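Local coordinates for DNA damage response protein Rtt109, putative (Neosartorya fumigata, PDB 5ZB9) that probably transfers acetyl groups from acetyl-CoA to lysine side chains of histone H3, at residues V59-N64 against V71-I76; A94-Y99 against P155-L160; A140-Q145 against L160-L165; L147-I152 against Q434-K439. All coordinates share one frame; numbering follows the deposited sequence. Where two conformers were deposited one is given.

Contact 1 of 4, residues V59-N64 against V71-I76; sequences VSISPN and VIIFGI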
# COMPACT_ATOMS: atom_id res chain seq x y z
N VAL A 59 -6.94 14.73 -3.63
CA VAL A 59 -6.58 15.97 -2.98
C VAL A 59 -6.51 17.07 -4.02
O VAL A 59 -5.88 16.91 -5.06
CB VAL A 59 -5.24 15.86 -2.23
CG1 VAL A 59 -4.94 17.16 -1.49
CG2 VAL A 59 -5.28 14.68 -1.26
N SER A 60 -7.18 18.18 -3.74
CA SER A 60 -7.20 19.28 -4.68
C SER A 60 -6.86 20.59 -3.99
O SER A 60 -6.88 20.68 -2.77
CB SER A 60 -8.57 19.38 -5.38
OG SER A 60 -9.61 19.42 -4.42
N ILE A 61 -6.53 21.58 -4.81
CA ILE A 61 -6.30 22.92 -4.33
C ILE A 61 -7.18 23.89 -5.11
O ILE A 61 -7.62 23.59 -6.21
CB ILE A 61 -4.84 23.33 -4.48
CG1 ILE A 61 -4.41 23.19 -5.94
CG2 ILE A 61 -3.97 22.47 -3.58
CD1 ILE A 61 -3.05 23.75 -6.23
N SER A 62 -7.43 25.06 -4.52
CA SER A 62 -8.12 26.14 -5.21
C SER A 62 -7.12 27.22 -5.62
O SER A 62 -6.62 27.94 -4.76
CB SER A 62 -9.22 26.74 -4.31
OG SER A 62 -10.15 25.76 -3.88
N PRO A 63 -6.83 27.33 -6.93
CA PRO A 63 -5.88 28.33 -7.42
C PRO A 63 -6.28 29.76 -7.03
O PRO A 63 -5.42 30.63 -6.87
CB PRO A 63 -5.92 28.15 -8.94
CG PRO A 63 -6.47 26.78 -9.16
CD PRO A 63 -7.43 26.54 -8.03
N ASN A 64 -7.58 29.99 -6.87
CA ASN A 64 -8.08 31.22 -6.29
C ASN A 64 -9.13 30.93 -5.23
O ASN A 64 -10.16 30.31 -5.52
CB ASN A 64 -8.65 32.14 -7.36
CG ASN A 64 -7.63 32.52 -8.40
OD1 ASN A 64 -6.69 33.27 -8.12
ND2 ASN A 64 -7.80 32.00 -9.62
N VAL A 71 -8.50 22.30 -8.52
CA VAL A 71 -7.80 21.35 -9.37
C VAL A 71 -7.16 20.24 -8.54
O VAL A 71 -6.45 20.49 -7.56
CB VAL A 71 -6.74 22.03 -10.27
CG1 VAL A 71 -5.64 22.69 -9.46
CG2 VAL A 71 -6.17 21.03 -11.26
N ILE A 72 -7.45 19.00 -8.92
CA ILE A 72 -6.86 17.84 -8.26
C ILE A 72 -5.35 17.83 -8.44
O ILE A 72 -4.84 18.00 -9.54
CB ILE A 72 -7.45 16.53 -8.82
CG1 ILE A 72 -8.89 16.36 -8.33
CG2 ILE A 72 -6.61 15.34 -8.41
CD1 ILE A 72 -9.59 15.18 -8.97
N ILE A 73 -4.62 17.64 -7.34
CA ILE A 73 -3.16 17.59 -7.42
C ILE A 73 -2.60 16.20 -7.14
O ILE A 73 -1.45 15.91 -7.46
CB ILE A 73 -2.51 18.57 -6.45
CG1 ILE A 73 -2.89 18.23 -5.01
CG2 ILE A 73 -2.89 20.00 -6.81
CD1 ILE A 73 -1.97 18.83 -3.98
N PHE A 74 -3.41 15.33 -6.54
CA PHE A 74 -2.90 14.04 -6.10
C PHE A 74 -4.02 13.04 -5.90
O PHE A 74 -5.09 13.40 -5.44
CB PHE A 74 -2.10 14.21 -4.80
CG PHE A 74 -1.36 12.97 -4.38
CD1 PHE A 74 -0.30 12.49 -5.13
CD2 PHE A 74 -1.72 12.30 -3.21
CE1 PHE A 74 0.40 11.34 -4.73
CE2 PHE A 74 -1.03 11.16 -2.81
CZ PHE A 74 0.03 10.68 -3.57
N GLY A 75 -3.76 11.79 -6.25
CA GLY A 75 -4.72 10.73 -6.03
C GLY A 75 -4.03 9.49 -5.51
O GLY A 75 -2.98 9.08 -6.03
N ILE A 76 -4.59 8.88 -4.47
CA ILE A 76 -4.00 7.66 -3.95
C ILE A 76 -5.08 6.64 -3.61
O ILE A 76 -6.03 6.95 -2.89
CB ILE A 76 -3.10 7.94 -2.72
CG1 ILE A 76 -2.57 6.64 -2.13
CG2 ILE A 76 -3.83 8.76 -1.65
CD1 ILE A 76 -1.50 6.86 -1.10
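Val59 to Ile61 run antiparallel to Val71 to Ile76, the short strand axes standing at 140° and approaching to 4.3 Å, in a beta hairpin interrupted by a classic beta bulge. The bulge illustrates how one residue can face two. Ile73 and Phe74 both lie opposite Val59, whose carbonyl O takes Ile73 N at 2.7 Å and, in a longer and more bent bond, Phe74 N at 3.3 Å; both donors lie in the carbonyl plane. Val59 N in turn donates to Phe74 O. Beyond the extra residue, Ser60 and Ile72 make a non-hydrogen-bonded pair, and Ile61 and Val71 a hydrogen-bonded one in which Val71 N reaches Ile61 O at 2.8 Å, while Ile61 N is tilted 34° from the plane of the Val71 carbonyl.

Val59, Ile61, Val71 and Phe74 share one face of the sheet, where helix 111-127 lays Ile115 on Val59 and Leu112, a CoA-site residue, on Phe74. Ser60 and Ile72 occupy the other face, and Ser60 OG is hydrogen-bonded to Glu70. The side chains of Ile61 and Ile73 cross at about a right angle. Ile61 CG1, set between backbone N and carbonyl carbon (chi1 57°), packs on Ile73 CG2 at 3.6 Å and on Val71 CG1 at 3.8 Å. Just past the strand, Pro63 CG meets the same Val71 CG1 at 4.2 Å.

Contact 2 of 4, residues A94-Y99 against P155-L160; sequences ADSTGY and PEKHVL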
# COMPACT_ATOMS: atom_id res chain seq x y z
N ALA A 94 -1.08 5.66 -7.04
CA ALA A 94 -0.67 6.95 -6.51
C ALA A 94 -0.08 7.78 -7.64
O ALA A 94 0.95 7.42 -8.20
CB ALA A 94 0.34 6.79 -5.39
N ASP A 95 -0.76 8.87 -7.99
CA ASP A 95 -0.29 9.73 -9.06
C ASP A 95 -0.52 11.18 -8.71
O ASP A 95 -1.36 11.49 -7.87
CB ASP A 95 -0.99 9.38 -10.38
CG ASP A 95 -0.08 9.58 -11.59
OD1 ASP A 95 1.05 10.08 -11.42
OD2 ASP A 95 -0.51 9.22 -12.71
N SER A 96 0.23 12.06 -9.35
CA SER A 96 0.01 13.50 -9.23
C SER A 96 -0.43 14.01 -10.58
O SER A 96 -0.37 13.29 -11.57
CB SER A 96 1.26 14.22 -8.77
OG SER A 96 2.27 14.09 -9.75
N THR A 97 -0.88 15.26 -10.63
CA THR A 97 -1.34 15.83 -11.89
C THR A 97 -0.32 16.82 -12.42
O THR A 97 -0.22 17.04 -13.62
CB THR A 97 -2.70 16.51 -11.73
OG1 THR A 97 -2.63 17.48 -10.67
CG2 THR A 97 -3.77 15.50 -11.40
N GLY A 98 0.44 17.41 -11.51
CA GLY A 98 1.46 18.37 -11.88
C GLY A 98 1.01 19.80 -11.69
O GLY A 98 1.71 20.72 -12.08
N TYR A 99 -0.15 19.98 -11.07
CA TYR A 99 -0.72 21.33 -10.90
C TYR A 99 -0.55 21.88 -9.49
O TYR A 99 -1.10 22.93 -9.16
CB TYR A 99 -2.19 21.33 -11.31
CG TYR A 99 -2.33 21.02 -12.77
CD1 TYR A 99 -1.97 21.96 -13.73
CD2 TYR A 99 -2.77 19.78 -13.20
CE1 TYR A 99 -2.07 21.68 -15.08
CE2 TYR A 99 -2.87 19.49 -14.55
CZ TYR A 99 -2.52 20.44 -15.48
OH TYR A 99 -2.62 20.16 -16.83
N PRO A 155 3.88 20.00 -18.66
CA PRO A 155 5.31 20.26 -18.49
C PRO A 155 5.71 20.49 -17.03
O PRO A 155 6.90 20.49 -16.72
CB PRO A 155 5.54 21.53 -19.32
CG PRO A 155 4.40 21.56 -20.29
CD PRO A 155 3.24 20.99 -19.55
N GLU A 156 4.73 20.68 -16.16
CA GLU A 156 5.00 20.97 -14.76
C GLU A 156 4.97 19.73 -13.88
O GLU A 156 5.34 19.78 -12.71
CB GLU A 156 3.99 21.99 -14.24
CG GLU A 156 4.13 23.35 -14.91
CD GLU A 156 5.49 23.96 -14.65
OE1 GLU A 156 5.91 24.00 -13.47
OE2 GLU A 156 6.14 24.38 -15.63
N LYS A 157 4.52 18.61 -14.44
CA LYS A 157 4.49 17.35 -13.71
C LYS A 157 5.88 16.73 -13.69
O LYS A 157 6.42 16.36 -14.74
CB LYS A 157 3.49 16.38 -14.34
CG LYS A 157 3.41 15.04 -13.63
CD LYS A 157 2.35 14.15 -14.24
CE LYS A 157 2.16 12.87 -13.43
NZ LYS A 157 1.07 12.02 -14.00
N HIS A 158 6.47 16.63 -12.51
CA HIS A 158 7.79 16.04 -12.37
C HIS A 158 7.71 14.64 -11.79
O HIS A 158 7.25 14.45 -10.66
CB HIS A 158 8.69 16.93 -11.51
CG HIS A 158 9.09 18.21 -12.18
ND1 HIS A 158 8.99 18.40 -13.54
CD2 HIS A 158 9.58 19.37 -11.67
CE1 HIS A 158 9.41 19.61 -13.85
NE2 HIS A 158 9.77 20.22 -12.73
N VAL A 159 8.16 13.66 -12.58
CA VAL A 159 8.10 12.25 -12.20
C VAL A 159 9.49 11.74 -11.81
O VAL A 159 10.51 12.19 -12.33
CB VAL A 159 7.52 11.38 -13.35
CG1 VAL A 159 7.32 9.94 -12.90
CG2 VAL A 159 6.20 11.98 -13.83
N LEU A 160 9.52 10.81 -10.86
CA LEU A 160 10.76 10.17 -10.43
C LEU A 160 11.01 8.89 -11.23
O LEU A 160 10.08 8.28 -11.74
CB LEU A 160 10.68 9.86 -8.94
CG LEU A 160 10.44 11.05 -8.01
CD1 LEU A 160 10.17 10.57 -6.61
CD2 LEU A 160 11.64 11.97 -8.05
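At the margin of the CoA site, the end of strand 86-96 meets the long loop leading to helix 162-177, and Lys157 carries most of the contact with Asp95, Ser96 and Gly98. Its chain is fully stretched, starting with CG anti to the backbone N (chi1 -180°), and runs past the carbonyls of Thr97 and Ser96. Lys157 CE passes Ser96 O at 3.2 Å, and NZ makes a weak hydrogen bond to that same oxygen. The Lys157 and Asp95 side chains cross at about a right angle, and NZ forms a salt bridge, 3.2 Å from OD1; NZ is also hydrogen-bonded to Ser151 OG, outside the two segments. Asp95 OD1 is gripped twice, because Ser96 N bonds to it at 3.0 Å, and both donors approach from the same face of the carboxylate plane. This double hold probably helps to fix the rotation of the carboxylate.

At the other end, the backbones themselves touch. Gly98 has a positive phi (100°) and no side chain, which lets its CA come within 3.7 Å of Lys157 CA, while Glu156 CB lies 3.4 Å from Gly98 O. Ala94, Ser96 and His158 bind CoA in another structure of this protein, so the lysine probably helps to hold together two parts of the CoA pocket, consistent with p300/CBP-type acetyltransferases, in which a long loop helps to enclose the cofactor beside the central sheet.

Contact 3 of 4, residues A140-Q145 against L160-L165; sequences ARAQNQ and LDDRGL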
# COMPACT_ATOMS: atom_id res chain seq x y z
N ALA A 140 7.18 -0.42 -5.69
CA ALA A 140 7.58 0.90 -6.16
C ALA A 140 8.25 0.80 -7.51
O ALA A 140 9.26 0.10 -7.66
CB ALA A 140 8.51 1.56 -5.16
N ARG A 141 7.69 1.49 -8.50
CA ARG A 141 8.28 1.58 -9.83
C ARG A 141 7.60 2.69 -10.63
O ARG A 141 6.41 2.94 -10.46
CB ARG A 141 8.17 0.25 -10.57
CG ARG A 141 6.75 -0.14 -10.97
CD ARG A 141 6.73 -1.54 -11.58
NE ARG A 141 7.57 -1.60 -12.77
CZ ARG A 141 7.10 -1.57 -14.01
NH1 ARG A 141 5.79 -1.49 -14.23
NH2 ARG A 141 7.94 -1.62 -15.04
N ALA A 142 8.36 3.36 -11.48
CA ALA A 142 7.79 4.35 -12.39
C ALA A 142 6.97 3.64 -13.45
O ALA A 142 7.41 2.64 -14.03
CB ALA A 142 8.89 5.18 -13.04
N GLN A 143 5.76 4.13 -13.72
CA GLN A 143 4.88 3.43 -14.65
C GLN A 143 3.73 4.28 -15.12
O GLN A 143 3.61 5.44 -14.74
CB GLN A 143 4.32 2.16 -14.01
CG GLN A 143 3.31 2.44 -12.93
CD GLN A 143 2.97 1.19 -12.14
OE1 GLN A 143 2.82 1.24 -10.91
NE2 GLN A 143 2.85 0.06 -12.84
N ASN A 144 2.89 3.67 -15.95
CA ASN A 144 1.70 4.34 -16.48
C ASN A 144 0.53 4.24 -15.52
O ASN A 144 -0.45 3.54 -15.81
CB ASN A 144 1.31 3.72 -17.83
CG ASN A 144 2.51 3.41 -18.71
OD1 ASN A 144 3.37 4.26 -18.94
ND2 ASN A 144 2.58 2.17 -19.20
N GLN A 145 0.63 4.92 -14.38
CA GLN A 145 -0.46 4.96 -13.40
C GLN A 145 -1.77 5.33 -14.10
O GLN A 145 -1.80 6.24 -14.94
CB GLN A 145 -0.15 5.94 -12.27
CG GLN A 145 1.10 5.61 -11.43
CD GLN A 145 0.80 4.74 -10.20
OE1 GLN A 145 -0.35 4.39 -9.92
NE2 GLN A 145 1.85 4.39 -9.45
N LEU A 160 9.52 10.81 -10.86
CA LEU A 160 10.76 10.17 -10.43
C LEU A 160 11.01 8.89 -11.23
O LEU A 160 10.08 8.28 -11.74
CB LEU A 160 10.68 9.86 -8.94
CG LEU A 160 10.44 11.05 -8.01
CD1 LEU A 160 10.17 10.57 -6.61
CD2 LEU A 160 11.64 11.97 -8.05
N ASP A 161 12.27 8.47 -11.32
CA ASP A 161 12.57 7.16 -11.89
C ASP A 161 12.42 6.07 -10.81
O ASP A 161 12.05 6.37 -9.67
CB ASP A 161 13.97 7.14 -12.54
CG ASP A 161 15.11 7.30 -11.55
OD1 ASP A 161 14.88 7.54 -10.34
OD2 ASP A 161 16.28 7.20 -11.99
N ASP A 162 12.68 4.82 -11.17
CA ASP A 162 12.50 3.71 -10.23
C ASP A 162 13.26 3.90 -8.91
O ASP A 162 12.68 3.74 -7.84
CB ASP A 162 12.93 2.38 -10.86
CG ASP A 162 12.16 2.07 -12.12
OD1 ASP A 162 12.76 1.50 -13.05
OD2 ASP A 162 10.95 2.39 -12.17
N ARG A 163 14.54 4.25 -8.99
CA ARG A 163 15.33 4.39 -7.77
C ARG A 163 14.80 5.52 -6.90
O ARG A 163 14.75 5.39 -5.68
CB ARG A 163 16.81 4.63 -8.11
CG ARG A 163 17.51 3.40 -8.64
CD ARG A 163 18.96 3.68 -9.04
NE ARG A 163 19.52 2.55 -9.77
CZ ARG A 163 20.26 1.59 -9.22
NH1 ARG A 163 20.54 1.63 -7.91
NH2 ARG A 163 20.74 0.59 -9.96
N GLY A 164 14.38 6.61 -7.53
CA GLY A 164 13.82 7.73 -6.79
C GLY A 164 12.51 7.37 -6.12
O GLY A 164 12.24 7.81 -4.99
N LEU A 165 11.68 6.59 -6.80
CA LEU A 165 10.39 6.17 -6.25
C LEU A 165 10.55 5.23 -5.06
O LEU A 165 9.83 5.34 -4.06
CB LEU A 165 9.54 5.51 -7.32
CG LEU A 165 8.56 6.48 -7.97
CD1 LEU A 165 7.87 5.83 -9.16
CD2 LEU A 165 7.55 6.97 -6.95
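Ala140 begins the contact with its CB 4.2 Å from Leu165 O, at the point where strand 133-140 gives way to loop. Arg141 starts its side chain away from the helix and packs on Glu309 and Arg314, yet CB lies 3.9 Å from Asp162 OD2. The carbonyl carbon of Arg141 is also 3.5 Å from Leu165 CD1, a methyl group that lies against the peptide link to the next residue. Ala142 then supplies the polar anchor, its N donating to Asp162 OD2 at 2.9 Å with an N-H...O angle of 154°. Asp162 opens helix 162-177, directly after the N-cap residue Asp161, whose OD1 accepts Gly164 N at 3.0 Å. CG of Asp162 stands anti to its own carbonyl carbon (chi1 -59°). The carboxylate is shared: OD2 serves the loop, and OD1 forms a salt bridge with Arg314 and accepts Leu315 N. Its place in the first turn, together with Arg314, would be expected to favour the ionised form. The methyl group of Ala142 touches Leu160 O, 3.6 Å from CB, and Leu165 CD1, 4.1 Å from CB. Farther along, the loop leaves the helix, and Gln145 OE1 accepts a hydrogen bond from Ala94 N of strand 86-96.

Contact 4 of 4, residues L147-I152 against Q434-K439; sequences LFPGSI and QDFNTK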
# COMPACT_ATOMS: atom_id res chain seq x y z
N LEU A 147 -4.42 6.83 -13.07
CA LEU A 147 -5.26 7.90 -12.55
C LEU A 147 -5.52 9.09 -13.45
O LEU A 147 -6.66 9.38 -13.77
CB LEU A 147 -4.66 8.40 -11.24
CG LEU A 147 -5.01 7.50 -10.06
CD1 LEU A 147 -4.62 8.17 -8.75
CD2 LEU A 147 -6.49 7.14 -10.08
N PHE A 148 -4.47 9.80 -13.86
CA PHE A 148 -4.69 11.10 -14.50
C PHE A 148 -4.11 11.18 -15.91
O PHE A 148 -2.97 11.59 -16.10
CB PHE A 148 -4.10 12.21 -13.62
CG PHE A 148 -4.58 12.16 -12.20
CD1 PHE A 148 -5.93 12.30 -11.91
CD2 PHE A 148 -3.68 11.98 -11.16
CE1 PHE A 148 -6.38 12.27 -10.61
CE2 PHE A 148 -4.13 11.95 -9.85
CZ PHE A 148 -5.49 12.09 -9.57
N PRO A 149 -4.92 10.80 -16.91
CA PRO A 149 -4.44 10.77 -18.29
C PRO A 149 -4.21 12.16 -18.86
O PRO A 149 -4.99 13.09 -18.64
CB PRO A 149 -5.58 10.05 -19.04
CG PRO A 149 -6.32 9.31 -17.97
CD PRO A 149 -6.28 10.24 -16.80
N GLY A 150 -3.11 12.29 -19.59
CA GLY A 150 -2.77 13.56 -20.21
C GLY A 150 -1.93 14.42 -19.29
O GLY A 150 -1.22 15.32 -19.76
N SER A 151 -2.01 14.16 -17.99
CA SER A 151 -1.21 14.91 -17.03
C SER A 151 0.27 14.70 -17.31
O SER A 151 1.11 15.51 -16.89
CB SER A 151 -1.55 14.49 -15.59
OG SER A 151 -1.22 13.13 -15.36
N ILE A 152 0.60 13.63 -18.02
CA ILE A 152 1.98 13.35 -18.41
C ILE A 152 2.49 14.43 -19.38
O ILE A 152 3.68 14.73 -19.42
CB ILE A 152 2.13 11.94 -19.04
CG1 ILE A 152 3.61 11.58 -19.20
CG2 ILE A 152 1.37 11.83 -20.36
CD1 ILE A 152 3.85 10.18 -19.70
N GLN A 434 -11.17 11.34 -17.74
CA GLN A 434 -11.11 12.79 -17.85
C GLN A 434 -9.79 13.25 -18.46
O GLN A 434 -8.96 12.43 -18.85
CB GLN A 434 -11.32 13.45 -16.49
CG GLN A 434 -12.62 13.04 -15.82
CD GLN A 434 -13.84 13.33 -16.69
OE1 GLN A 434 -14.01 14.44 -17.18
NE2 GLN A 434 -14.69 12.32 -16.87
N ASP A 435 -9.60 14.56 -18.53
CA ASP A 435 -8.42 15.12 -19.16
C ASP A 435 -7.70 16.09 -18.24
O ASP A 435 -8.32 16.92 -17.57
CB ASP A 435 -8.79 15.82 -20.48
CG ASP A 435 -9.12 14.83 -21.59
OD1 ASP A 435 -8.70 13.66 -21.50
OD2 ASP A 435 -9.81 15.23 -22.56
N PHE A 436 -6.37 15.97 -18.18
CA PHE A 436 -5.58 16.81 -17.28
C PHE A 436 -4.36 17.41 -17.98
O PHE A 436 -3.41 17.85 -17.33
CB PHE A 436 -5.13 16.00 -16.05
CG PHE A 436 -6.28 15.53 -15.20
CD1 PHE A 436 -6.88 14.30 -15.44
CD2 PHE A 436 -6.79 16.33 -14.18
CE1 PHE A 436 -7.96 13.88 -14.68
CE2 PHE A 436 -7.86 15.92 -13.42
CZ PHE A 436 -8.45 14.69 -13.66
N ASN A 437 -4.42 17.46 -19.31
CA ASN A 437 -3.34 18.00 -20.13
C ASN A 437 -2.99 19.45 -19.85
O ASN A 437 -1.81 19.81 -19.82
CB ASN A 437 -3.69 17.86 -21.60
CG ASN A 437 -3.80 16.43 -22.03
OD1 ASN A 437 -4.88 15.84 -22.05
ND2 ASN A 437 -2.67 15.84 -22.37
N THR A 438 -4.00 20.29 -19.68
CA THR A 438 -3.77 21.71 -19.41
C THR A 438 -4.47 22.13 -18.13
O THR A 438 -5.36 21.43 -17.64
CB THR A 438 -4.27 22.60 -20.56
OG1 THR A 438 -5.71 22.62 -20.56
CG2 THR A 438 -3.77 22.08 -21.90
N LYS A 439 -4.07 23.28 -17.60
CA LYS A 439 -4.69 23.82 -16.39
C LYS A 439 -6.20 23.90 -16.52
O LYS A 439 -6.94 23.42 -15.65
CB LYS A 439 -4.12 25.21 -16.09
CG LYS A 439 -4.80 25.91 -14.94
CD LYS A 439 -4.08 27.18 -14.54
CE LYS A 439 -4.15 28.23 -15.64
NZ LYS A 439 -3.45 29.50 -15.24
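Phe436 lies against Phe148, Pro149 and Ser151, and with Pro149 and Gly150 it accounts for most of the buried surface. The two phenyl rings form a T-shaped pair with centroids 5.2 Å apart and planes at 72°. Phe148 supplies the edge: its CD1 stands above the face of Phe436, offset toward the rim, and comes 3.8 Å from Phe436 CE1. Leu147 CB lies over the centre of a face of the Phe148 ring.

Pro149 and Gly150 hold the middle of a type II beta turn that runs from Phe148 to Ser151. The carbonyl O of Pro149 accepts Phe436 N at 3.2 Å through a bond bent to 140° at the hydrogen, and it also sits in plane at the edge of the Phe436 ring. The proline ring itself rests beside Gln434, with CD 4.0 Å from Gln434 O. Gly150 has the positive phi (89°) that suits the third position of such a turn. Asn437 lies close against it, ND2 being 3.1 Å from Gly150 CA, and Asn437 CA-H points at Gly150 O with CA 3.4 Å away. At the last residue of the turn, Ser151 CB packs on Phe436 CB at 3.9 Å.

Around this turn, Leu431 of helix 421-432 touches the side chains of both phenylalanines, Ala442 and Ser445 of helix 439-457 pack on Phe436, and Phe148 leans on Asp95 of strand 86-96.

From the N terminus, contact 1 closes first, a short hairpin complete before any other contact opens. Contact 2 then begins at the end of the next strand and closes 56 residues later. Contact 3 opens inside that span and closes just beyond it, so the two cross and share Leu160. Contact 4 opens within both and reaches across 282 residues to the C-terminal helices, crossing contacts 2 and 3. The loop between strand 133-140 and helix 162-177 supplies a segment to contacts 2, 3 and 4, tying the central sheet, helix 162-177 and the C-terminal helices together. Tyr99 OH to Phe436 O links contacts 2 and 4, and Thr97 OG1 to Ile72 O links 1 and 2.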